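Local coordinates for TCP pilus virulence regulatory protein (Vibrio cholerae, PDB 5SUX) that probably activates transcription of virulence genes, including those of the toxin-coregulated pilus, as an AraC-family DNA-binding regulator that can hold a small carboxylic acid, at residues A[9-14]-A[78-83]; A[20-25]-A[257-262]; A[60-65]-A[161-166]. All coordinates share one frame; numbering follows the deposited sequence.

Contact 1: residues A[9-14]-A[78-83]. With 70H ((3E)-4-(8-methylnaphthalen-1-yl)but-3-enoic acid), chain B.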
loop_
_atom_site.group_PDB
_atom_site.type_symbol
_atom_site.label_atom_id
_atom_site.label_comp_id
_atom_site.label_asym_id
_atom_site.label_seq_id
_atom_site.Cartn_x
_atom_site.Cartn_y
_atom_site.Cartn_z
ATOM N N THR A 9 0.730 9.687 -6.680
ATOM C CA THR A 9 -0.376 9.174 -7.475
ATOM C C THR A 9 0.119 8.591 -8.791
ATOM O O THR A 9 1.099 9.067 -9.373
ATOM C CB THR A 9 -1.409 10.273 -7.759
ATOM O OG1 THR A 9 -0.774 11.355 -8.453
ATOM C CG2 THR A 9 -2.006 10.795 -6.459
ATOM N N ASN A 10 -0.582 7.558 -9.255
ATOM C CA ASN A 10 -0.303 6.920 -10.533
ATOM C C ASN A 10 -1.612 6.421 -11.130
ATOM O O ASN A 10 -2.560 6.107 -10.405
ATOM C CB ASN A 10 0.686 5.755 -10.390
ATOM C CG ASN A 10 2.099 6.218 -10.092
ATOM O OD1 ASN A 10 2.584 6.084 -8.969
ATOM N ND2 ASN A 10 2.767 6.765 -11.101
ATOM N N VAL A 11 -1.655 6.355 -12.459
ATOM C CA VAL A 11 -2.802 5.830 -13.192
ATOM C C VAL A 11 -2.307 4.742 -14.131
ATOM O O VAL A 11 -1.371 4.966 -14.907
ATOM C CB VAL A 11 -3.539 6.932 -13.977
ATOM C CG1 VAL A 11 -4.676 6.333 -14.793
ATOM C CG2 VAL A 11 -4.069 7.992 -13.032
ATOM N N TYR A 12 -2.933 3.568 -14.063
ATOM C CA TYR A 12 -2.543 2.408 -14.852
ATOM C C TYR A 12 -3.693 1.988 -15.756
ATOM O O TYR A 12 -4.863 2.122 -15.387
ATOM C CB TYR A 12 -2.146 1.239 -13.946
ATOM C CG TYR A 12 -1.086 1.582 -12.929
ATOM C CD1 TYR A 12 0.262 1.529 -13.260
ATOM C CD2 TYR A 12 -1.429 1.951 -11.635
ATOM C CE1 TYR A 12 1.238 1.839 -12.333
ATOM C CE2 TYR A 12 -0.459 2.263 -10.700
ATOM C CZ TYR A 12 0.872 2.204 -11.054
ATOM O OH TYR A 12 1.843 2.512 -10.126
ATOM N N ARG A 13 -3.358 1.469 -16.936
ATOM C CA ARG A 13 -4.353 1.056 -17.916
ATOM C C ARG A 13 -4.573 -0.450 -17.860
ATOM O O ARG A 13 -3.623 -1.227 -17.724
ATOM C CB ARG A 13 -3.939 1.470 -19.333
ATOM C CG ARG A 13 -4.959 1.115 -20.412
ATOM C CD ARG A 13 -5.051 2.200 -21.479
ATOM N NE ARG A 13 -4.155 1.955 -22.605
ATOM C CZ ARG A 13 -3.186 2.787 -22.975
ATOM N NH1 ARG A 13 -2.994 3.926 -22.316
ATOM N NH2 ARG A 13 -2.408 2.494 -24.009
ATOM N N MET A 14 -5.839 -0.852 -17.949
ATOM C CA MET A 14 -6.241 -2.249 -18.049
ATOM C C MET A 14 -7.044 -2.418 -19.328
ATOM O O MET A 14 -8.042 -1.718 -19.530
ATOM C CB MET A 14 -7.086 -2.679 -16.849
ATOM C CG MET A 14 -6.341 -2.791 -15.543
ATOM S SD MET A 14 -7.359 -3.581 -14.285
ATOM C CE MET A 14 -7.173 -5.296 -14.751
ATOM N N ASN A 78 -11.418 0.220 -22.219
ATOM C CA ASN A 78 -10.211 0.289 -21.407
ATOM C C ASN A 78 -10.505 0.929 -20.057
ATOM O O ASN A 78 -11.217 1.932 -19.966
ATOM C CB ASN A 78 -9.120 1.074 -22.137
ATOM C CG ASN A 78 -8.534 0.310 -23.307
ATOM O OD1 ASN A 78 -8.656 -0.913 -23.389
ATOM N ND2 ASN A 78 -7.884 1.027 -24.216
ATOM N N ILE A 79 -9.950 0.337 -19.005
ATOM C CA ILE A 79 -10.154 0.788 -17.633
ATOM C C ILE A 79 -8.874 1.443 -17.137
ATOM O O ILE A 79 -7.771 0.937 -17.374
ATOM C CB ILE A 79 -10.566 -0.382 -16.715
ATOM C CG1 ILE A 79 -11.955 -0.898 -17.093
ATOM C CG2 ILE A 79 -10.527 0.033 -15.254
ATOM C CD1 ILE A 79 -12.426 -2.053 -16.233
ATOM N N ASN A 80 -9.021 2.576 -16.457
ATOM C CA ASN A 80 -7.913 3.240 -15.786
ATOM C C ASN A 80 -8.008 2.993 -14.287
ATOM O O ASN A 80 -9.041 3.274 -13.671
ATOM C CB ASN A 80 -7.913 4.742 -16.073
ATOM C CG ASN A 80 -7.514 5.064 -17.497
ATOM O OD1 ASN A 80 -6.629 4.424 -18.065
ATOM N ND2 ASN A 80 -8.164 6.062 -18.084
ATOM N N VAL A 81 -6.936 2.460 -13.710
ATOM C CA VAL A 81 -6.842 2.232 -12.272
ATOM C C VAL A 81 -5.993 3.345 -11.677
ATOM O O VAL A 81 -4.834 3.528 -12.068
ATOM C CB VAL A 81 -6.243 0.852 -11.957
ATOM C CG1 VAL A 81 -6.345 0.560 -10.467
ATOM C CG2 VAL A 81 -6.938 -0.228 -12.771
ATOM N N SER A 82 -6.567 4.092 -10.738
ATOM C CA SER A 82 -5.870 5.178 -10.061
ATOM C C SER A 82 -5.405 4.699 -8.694
ATOM O O SER A 82 -6.192 4.120 -7.942
ATOM C CB SER A 82 -6.782 6.397 -9.908
ATOM O OG SER A 82 -7.223 6.868 -11.169
ATOM N N VAL A 83 -4.135 4.935 -8.377
ATOM C CA VAL A 83 -3.555 4.533 -7.100
ATOM C C VAL A 83 -2.987 5.768 -6.418
ATOM O O VAL A 83 -2.181 6.495 -7.011
ATOM C CB VAL A 83 -2.464 3.460 -7.277
ATOM C CG1 VAL A 83 -1.936 3.011 -5.921
ATOM C CG2 VAL A 83 -3.001 2.274 -8.063
HETATM C C10 70H B . 2.032 -0.484 -7.544
HETATM C C11 70H B . 2.992 -0.260 -6.394
HETATM C C12 70H B . 2.637 0.993 -5.621
HETATM C C15 70H B . -3.663 -1.999 -9.555
HETATM C C01 70H B . -1.808 -1.415 -5.724
HETATM C C02 70H B . -2.346 -1.602 -7.133
HETATM C C03 70H B . -1.572 -1.543 -8.362
HETATM C C04 70H B . -2.261 -1.746 -9.537
HETATM C C05 70H B . -1.614 -1.712 -10.807
HETATM C C06 70H B . -0.257 -1.476 -10.897
HETATM C C07 70H B . 0.465 -1.270 -9.727
HETATM C C08 70H B . -0.141 -1.294 -8.474
HETATM C C09 70H B . 0.827 -1.051 -7.326
HETATM O O13 70H B . 3.096 1.160 -4.464
HETATM O O14 70H B . 1.892 1.870 -6.133
HETATM C C16 70H B . -4.384 -2.051 -8.377
HETATM C C17 70H B . -3.716 -1.852 -7.178
#

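Contact 2: residues A[20-25]-A[257-262]. With 70H ((3E)-4-(8-methylnaphthalen-1-yl)but-3-enoic acid), chain B.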
loop_
_atom_site.group_PDB
_atom_site.type_symbol
_atom_site.label_atom_id
_atom_site.label_comp_id
_atom_site.label_asym_id
_atom_site.label_seq_id
_atom_site.Cartn_x
_atom_site.Cartn_y
_atom_site.Cartn_z
ATOM N N TYR A 20 -3.780 -7.754 -13.221
ATOM C CA TYR A 20 -2.643 -7.464 -12.363
ATOM C C TYR A 20 -2.662 -8.432 -11.188
ATOM O O TYR A 20 -3.714 -8.662 -10.584
ATOM C CB TYR A 20 -2.685 -6.022 -11.853
ATOM C CG TYR A 20 -2.439 -4.969 -12.911
ATOM C CD1 TYR A 20 -3.452 -4.106 -13.308
ATOM C CD2 TYR A 20 -1.191 -4.829 -13.504
ATOM C CE1 TYR A 20 -3.229 -3.137 -14.266
ATOM C CE2 TYR A 20 -0.962 -3.862 -14.468
ATOM C CZ TYR A 20 -1.986 -3.020 -14.845
ATOM O OH TYR A 20 -1.767 -2.055 -15.803
ATOM N N ILE A 21 -1.502 -9.008 -10.874
ATOM C CA ILE A 21 -1.382 -10.028 -9.834
ATOM C C ILE A 21 -0.235 -9.641 -8.914
ATOM O O ILE A 21 0.896 -9.447 -9.375
ATOM C CB ILE A 21 -1.145 -11.430 -10.417
ATOM C CG1 ILE A 21 -2.162 -11.737 -11.516
ATOM C CG2 ILE A 21 -1.231 -12.480 -9.318
ATOM C CD1 ILE A 21 -2.007 -13.112 -12.125
ATOM N N PHE A 22 -0.516 -9.555 -7.618
ATOM C CA PHE A 22 0.471 -9.150 -6.630
ATOM C C PHE A 22 0.620 -10.243 -5.583
ATOM O O PHE A 22 -0.377 -10.774 -5.086
ATOM C CB PHE A 22 0.076 -7.819 -5.990
ATOM C CG PHE A 22 -0.152 -6.725 -6.991
ATOM C CD1 PHE A 22 0.919 -6.126 -7.633
ATOM C CD2 PHE A 22 -1.435 -6.314 -7.313
ATOM C CE1 PHE A 22 0.717 -5.127 -8.566
ATOM C CE2 PHE A 22 -1.644 -5.315 -8.247
ATOM C CZ PHE A 22 -0.566 -4.722 -8.874
ATOM N N ASN A 23 1.867 -10.582 -5.268
ATOM C CA ASN A 23 2.187 -11.631 -4.309
ATOM C C ASN A 23 3.263 -11.109 -3.372
ATOM O O ASN A 23 4.336 -10.699 -3.827
ATOM C CB ASN A 23 2.661 -12.901 -5.022
ATOM C CG ASN A 23 2.937 -14.039 -4.061
ATOM O OD1 ASN A 23 2.229 -14.217 -3.071
ATOM N ND2 ASN A 23 3.977 -14.811 -4.346
ATOM N N ASN A 24 2.977 -11.128 -2.069
ATOM C CA ASN A 24 3.890 -10.611 -1.049
ATOM C C ASN A 24 4.244 -9.150 -1.314
ATOM O O ASN A 24 5.392 -8.731 -1.152
ATOM C CB ASN A 24 5.154 -11.467 -0.941
ATOM C CG ASN A 24 4.893 -12.810 -0.294
ATOM O OD1 ASN A 24 3.846 -13.022 0.316
ATOM N ND2 ASN A 24 5.843 -13.727 -0.425
ATOM N N LEU A 25 3.249 -8.370 -1.729
ATOM C CA LEU A 25 3.434 -6.939 -1.947
ATOM C C LEU A 25 3.395 -6.229 -0.602
ATOM O O LEU A 25 2.338 -6.137 0.030
ATOM C CB LEU A 25 2.364 -6.384 -2.881
ATOM C CG LEU A 25 2.503 -4.885 -3.164
ATOM C CD1 LEU A 25 3.795 -4.595 -3.920
ATOM C CD2 LEU A 25 1.301 -4.354 -3.926
ATOM N N SER A 257 8.327 -11.959 -9.261
ATOM C CA SER A 257 7.438 -12.782 -8.448
ATOM C C SER A 257 6.477 -11.942 -7.617
ATOM O O SER A 257 5.398 -12.429 -7.259
ATOM C CB SER A 257 8.252 -13.700 -7.535
ATOM O OG SER A 257 8.730 -12.997 -6.403
ATOM N N THR A 258 6.838 -10.696 -7.312
ATOM C CA THR A 258 5.991 -9.811 -6.522
ATOM C C THR A 258 4.979 -9.061 -7.381
ATOM O O THR A 258 3.806 -8.953 -7.003
ATOM C CB THR A 258 6.856 -8.804 -5.753
ATOM O OG1 THR A 258 7.786 -9.502 -4.916
ATOM C CG2 THR A 258 5.987 -7.900 -4.890
ATOM N N MET A 259 5.409 -8.553 -8.536
ATOM C CA MET A 259 4.605 -7.646 -9.341
ATOM C C MET A 259 4.059 -8.268 -10.619
ATOM O O MET A 259 3.203 -7.650 -11.263
ATOM C CB MET A 259 5.429 -6.402 -9.704
ATOM C CG MET A 259 5.953 -5.632 -8.503
ATOM S SD MET A 259 4.644 -4.742 -7.643
ATOM C CE MET A 259 4.294 -3.440 -8.823
ATOM N N ASN A 260 4.531 -9.454 -11.006
ATOM C CA ASN A 260 4.162 -10.156 -12.235
ATOM C C ASN A 260 4.641 -9.437 -13.491
ATOM O O ASN A 260 4.227 -9.797 -14.600
ATOM C CB ASN A 260 2.649 -10.400 -12.327
ATOM C CG ASN A 260 2.300 -11.565 -13.235
ATOM O OD1 ASN A 260 2.984 -12.588 -13.242
ATOM N ND2 ASN A 260 1.233 -11.411 -14.013
ATOM N N VAL A 261 5.501 -8.427 -13.352
ATOM C CA VAL A 261 6.129 -7.761 -14.486
ATOM C C VAL A 261 7.605 -7.560 -14.170
ATOM O O VAL A 261 8.006 -7.484 -13.005
ATOM C CB VAL A 261 5.463 -6.406 -14.826
ATOM C CG1 VAL A 261 4.004 -6.599 -15.211
ATOM C CG2 VAL A 261 5.595 -5.436 -13.661
ATOM N N ALA A 262 8.415 -7.481 -15.221
ATOM C CA ALA A 262 9.828 -7.195 -15.044
ATOM C C ALA A 262 10.012 -5.747 -14.592
ATOM O O ALA A 262 9.180 -4.887 -14.893
ATOM C CB ALA A 262 10.592 -7.444 -16.343
HETATM C C10 70H B . 2.032 -0.484 -7.544
HETATM C C11 70H B . 2.992 -0.260 -6.394
HETATM C C12 70H B . 2.637 0.993 -5.621
HETATM C C15 70H B . -3.663 -1.999 -9.555
HETATM C C01 70H B . -1.808 -1.415 -5.724
HETATM C C02 70H B . -2.346 -1.602 -7.133
HETATM C C03 70H B . -1.572 -1.543 -8.362
HETATM C C04 70H B . -2.261 -1.746 -9.537
HETATM C C05 70H B . -1.614 -1.712 -10.807
HETATM C C06 70H B . -0.257 -1.476 -10.897
HETATM C C07 70H B . 0.465 -1.270 -9.727
HETATM C C08 70H B . -0.141 -1.294 -8.474
HETATM C C09 70H B . 0.827 -1.051 -7.326
HETATM O O13 70H B . 3.096 1.160 -4.464
HETATM O O14 70H B . 1.892 1.870 -6.133
HETATM C C16 70H B . -4.384 -2.051 -8.377
HETATM C C17 70H B . -3.716 -1.852 -7.178
HETATM O O HOH W 1 0.595 -7.681 -12.180
HETATM O O HOH W 2 2.590 -11.534 -8.839
HETATM O O HOH W 3 4.331 -14.946 -7.599
HETATM O O HOH W 4 7.998 -9.322 -2.167
#

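Contact 3: residues A[60-65]-A[161-166]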
loop_
_atom_site.group_PDB
_atom_site.type_symbol
_atom_site.label_atom_id
_atom_site.label_comp_id
_atom_site.label_asym_id
_atom_site.label_seq_id
_atom_site.Cartn_x
_atom_site.Cartn_y
_atom_site.Cartn_z
ATOM N N LEU A 60 -9.019 0.146 0.057
ATOM C CA LEU A 60 -8.008 0.664 0.967
ATOM C C LEU A 60 -7.024 -0.442 1.326
ATOM O O LEU A 60 -7.429 -1.570 1.627
ATOM C CB LEU A 60 -8.643 1.219 2.249
ATOM C CG LEU A 60 -9.681 2.349 2.206
ATOM C CD1 LEU A 60 -9.198 3.510 1.358
ATOM C CD2 LEU A 60 -11.058 1.870 1.742
ATOM N N LEU A 61 -5.733 -0.116 1.301
ATOM C CA LEU A 61 -4.673 -1.056 1.642
ATOM C C LEU A 61 -3.918 -0.540 2.859
ATOM O O LEU A 61 -3.397 0.581 2.844
ATOM C CB LEU A 61 -3.716 -1.264 0.465
ATOM C CG LEU A 61 -4.352 -1.788 -0.825
ATOM C CD1 LEU A 61 -3.303 -1.938 -1.919
ATOM C CD2 LEU A 61 -5.073 -3.108 -0.582
ATOM N N LYS A 62 -3.846 -1.367 3.899
ATOM C CA LYS A 62 -3.314 -0.944 5.187
ATOM C C LYS A 62 -1.789 -0.919 5.175
ATOM O O LYS A 62 -1.142 -1.819 4.635
ATOM C CB LYS A 62 -3.814 -1.884 6.284
ATOM C CG LYS A 62 -3.533 -1.430 7.703
ATOM C CD LYS A 62 -3.854 -2.547 8.686
ATOM C CE LYS A 62 -4.401 -2.002 9.993
ATOM N NZ LYS A 62 -3.665 -2.517 11.179
ATOM N N LYS A 63 -1.221 0.122 5.784
ATOM C CA LYS A 63 0.227 0.226 5.897
ATOM C C LYS A 63 0.793 -0.970 6.654
ATOM O O LYS A 63 0.201 -1.449 7.625
ATOM C CB LYS A 63 0.615 1.527 6.606
ATOM C CG LYS A 63 2.117 1.792 6.648
ATOM C CD LYS A 63 2.449 3.056 7.430
ATOM C CE LYS A 63 3.952 3.307 7.462
ATOM N NZ LYS A 63 4.304 4.541 8.218
ATOM N N ASN A 64 1.945 -1.458 6.187
ATOM C CA ASN A 64 2.682 -2.590 6.744
ATOM C C ASN A 64 1.978 -3.923 6.539
ATOM O O ASN A 64 2.358 -4.919 7.167
ATOM C CB ASN A 64 2.988 -2.400 8.235
ATOM C CG ASN A 64 3.910 -1.230 8.490
ATOM O OD1 ASN A 64 4.896 -1.039 7.779
ATOM N ND2 ASN A 64 3.591 -0.432 9.502
ATOM N N SER A 65 0.966 -3.977 5.680
ATOM C CA SER A 65 0.377 -5.256 5.330
ATOM C C SER A 65 1.156 -5.898 4.186
ATOM O O SER A 65 1.899 -5.238 3.455
ATOM C CB SER A 65 -1.091 -5.094 4.939
ATOM O OG SER A 65 -1.237 -4.252 3.808
ATOM N N SER A 161 -12.833 -2.202 12.628
ATOM C CA SER A 161 -11.430 -2.579 12.672
ATOM C C SER A 161 -10.554 -1.341 12.551
ATOM O O SER A 161 -10.936 -0.342 11.935
ATOM C CB SER A 161 -11.077 -3.578 11.561
ATOM O OG SER A 161 -10.954 -2.926 10.310
ATOM N N ILE A 162 -9.369 -1.423 13.148
ATOM C CA ILE A 162 -8.399 -0.336 13.094
ATOM C C ILE A 162 -7.726 -0.338 11.729
ATOM O O ILE A 162 -7.196 -1.364 11.286
ATOM C CB ILE A 162 -7.361 -0.479 14.221
ATOM C CG1 ILE A 162 -8.027 -0.319 15.589
ATOM C CG2 ILE A 162 -6.233 0.529 14.041
ATOM C CD1 ILE A 162 -8.672 1.030 15.801
ATOM N N PHE A 163 -7.752 0.810 11.054
ATOM C CA PHE A 163 -7.021 0.996 9.807
ATOM C C PHE A 163 -5.760 1.826 10.007
ATOM O O PHE A 163 -4.671 1.409 9.606
ATOM C CB PHE A 163 -7.922 1.650 8.753
ATOM C CG PHE A 163 -7.291 1.752 7.392
ATOM C CD1 PHE A 163 -7.062 0.616 6.634
ATOM C CD2 PHE A 163 -6.931 2.985 6.870
ATOM C CE1 PHE A 163 -6.486 0.704 5.380
ATOM C CE2 PHE A 163 -6.353 3.080 5.617
ATOM C CZ PHE A 163 -6.129 1.939 4.871
ATOM N N ILE A 164 -5.890 2.996 10.631
ATOM C CA ILE A 164 -4.740 3.822 10.989
ATOM C C ILE A 164 -4.117 3.201 12.237
ATOM O O ILE A 164 -4.630 3.363 13.345
ATOM C CB ILE A 164 -5.135 5.283 11.218
ATOM C CG1 ILE A 164 -5.923 5.817 10.020
ATOM C CG2 ILE A 164 -3.899 6.134 11.458
ATOM C CD1 ILE A 164 -5.141 5.810 8.723
ATOM N N THR A 165 -3.012 2.482 12.059
ATOM C CA THR A 165 -2.375 1.779 13.161
ATOM C C THR A 165 -1.462 2.719 13.946
ATOM O O THR A 165 -1.128 3.822 13.505
ATOM C CB THR A 165 -1.579 0.578 12.645
ATOM O OG1 THR A 165 -1.053 -0.164 13.753
ATOM C CG2 THR A 165 -0.433 1.036 11.757
ATOM N N ASP A 166 -1.055 2.261 15.127
ATOM C CA ASP A 166 -0.298 3.086 16.057
ATOM C C ASP A 166 1.204 2.967 15.799
ATOM O O ASP A 166 1.681 2.039 15.143
ATOM C CB ASP A 166 -0.622 2.697 17.502
ATOM C CG ASP A 166 -0.168 3.742 18.503
ATOM O OD1 ASP A 166 0.150 3.370 19.651
ATOM O OD2 ASP A 166 -0.127 4.938 18.141
#

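Contact 1: residues A[9-14]-A[78-83]
Tyr12 and Val83 meet on the buried face of this strand pair. The methyl CG2 of Val83 lies at the edge of the tyrosine ring, in its plane, 3.7 Å from Tyr12 CE2. One face of the same ring is covered by the bound naphthyl-butenoic acid, whose C06 sits 3.5 Å above the ring plane, over its centre. Val81 is next along this face and divides its two methyls. CG1, anti to the backbone N (chi1 -172°), is 3.8 Å from ligand C15, while CG2 lies 3.7 Å from Met14 SD. Met14 CB packs beside Ile79 CB, and its chain continues from there to set the sulfur against Val81. The tyrosine hydroxyl is hydrogen-bonded to Tyr266 OH, which anchors the far end of the ring.

Six backbone hydrogen bonds join the strands, two in each of the pairs Asn10-Val83, Tyr12-Val81 and Met14-Ile79. In the Tyr12-Val81 pair, Val81 N donates to Tyr12 O at 2.7 Å. On the other face Val11 CG1 rests on Asn80 CB at 3.8 Å, and Val11 CG2 approaches Ser82 OG. Farther out, the poorly ordered Arg13 runs past Asn78, CD to ND2 4.1 Å. This is an antiparallel pair at the edge of the cupin-like sheet, with strand 7-14 outermost and its inner face forming a wall of the ligand pocket.

Contact 2: residues A[20-25]-A[257-262]
Phe22 and Met259 cross obliquely, with the thioether at the rim of the ring. Met259 SD lies 5.1 Å from the Phe22 ring centroid and 78° off the ring normal, an edge-on Met-aromatic contact. The methionine chain is bent at chi2 and chi3 (-72° and -71°). This brings CE to 4.0 Å from Phe22 CE1 and also up to the ligand. Phe22 points its CZ at the naphthalene, 3.4 Å from ligand C03. Leu25 CD1 also packs on the sulfur, 3.8 Å from Met259 SD, and the Leu25 side chain crosses that of Thr258 at about a right angle.

The backbones are tied by one direct bond, Asn23 N to Thr258 O at 3.1 Å. Waters add further links. One accepts from Ile21 N and donates to Met259 O. Another donates to both Asn24 O and Thr258 OG1, a hydroxyl also bonded to Val254 O. Asn260, the first residue past the helix, has positive phi and sets its CB 3.6 Å from Ile21 O. Asn24 and Leu25 form a G1 beta bulge opposite Gln67. The whole is a domain interface: the end of a helix in the AraC-family DNA-binding region docks on a cupin-like strand beside the ligand pocket.

Contact 3: residues A[60-65]-A[161-166]
Lys62 O is gripped twice by Ser65. The serine hydroxyl OG donates to it at 2.6 Å, on a lone pair in the carbonyl plane, and Ser65 N donates at 3.2 Å. The backbone bond closes a type II beta turn from Lys62 to Ser65, with Asn64 at positive phi, and the hydroxyl reinforces it. Ser65 OG is also hydrogen-bonded to Gln67 NE2. From the start of this turn the Lys62 side chain reaches across to residues 162-165.

That side chain starts with CG anti to the backbone N (chi1 -170°) and bends at chi3 and chi4. It passes alongside the backbone of the other segment. CG lies 3.6 Å from Phe163 O, and CE comes within 3.1 Å of Ile162 O. This carbonyl oxygen is buried and has no hydrogen-bond partner in the model; the nearby positive charge of the lysine probably compensates in part. The Lys62 and Thr165 side chains cross at about a right angle, NZ to Thr165 CB 4.0 Å.

Phe163 returns the contact. Its ring meets the start of the turn, CE1 to Lys62 CA 3.6 Å and CZ to Leu60 CB 3.7 Å. Leu61 points away from 161-166, and its side chain lies about 4 Å from the bound ligand at the nearest atoms.

Glu156, on helix 141-159, accepts from both Phe163 N and Ile164 N and so holds the loop. Leu60 packs on Phe151 and Val155 of that helix and on Leu115 of strand 114-118. The contact thus seats the loop between helices 141-159 and 170-179 on the end of strand 57-61.

Contacts 1 and 2 have centres about 16 Å apart and touch directly: Tyr20 OH reaches Arg13 O, and both contacts pack on the bound acid. Contact 3 lies on the other side of the chain's centre, about 23 Å from contact 1 and about 21 Å from contact 2, centre to centre. It shares the five-stranded sheet with contact 1, through strands 57-61 and 79-86. Strand 19-26 of contact 2 belongs to the four-stranded sheet. Along the chain, the segments of contact 1 alternate with those of contacts 2 and 3, while contact 3 falls between the two segments of contact 2. The ligand pocket therefore adjoins the DNA-binding region, consistent with a ligand influencing how the domains are held together.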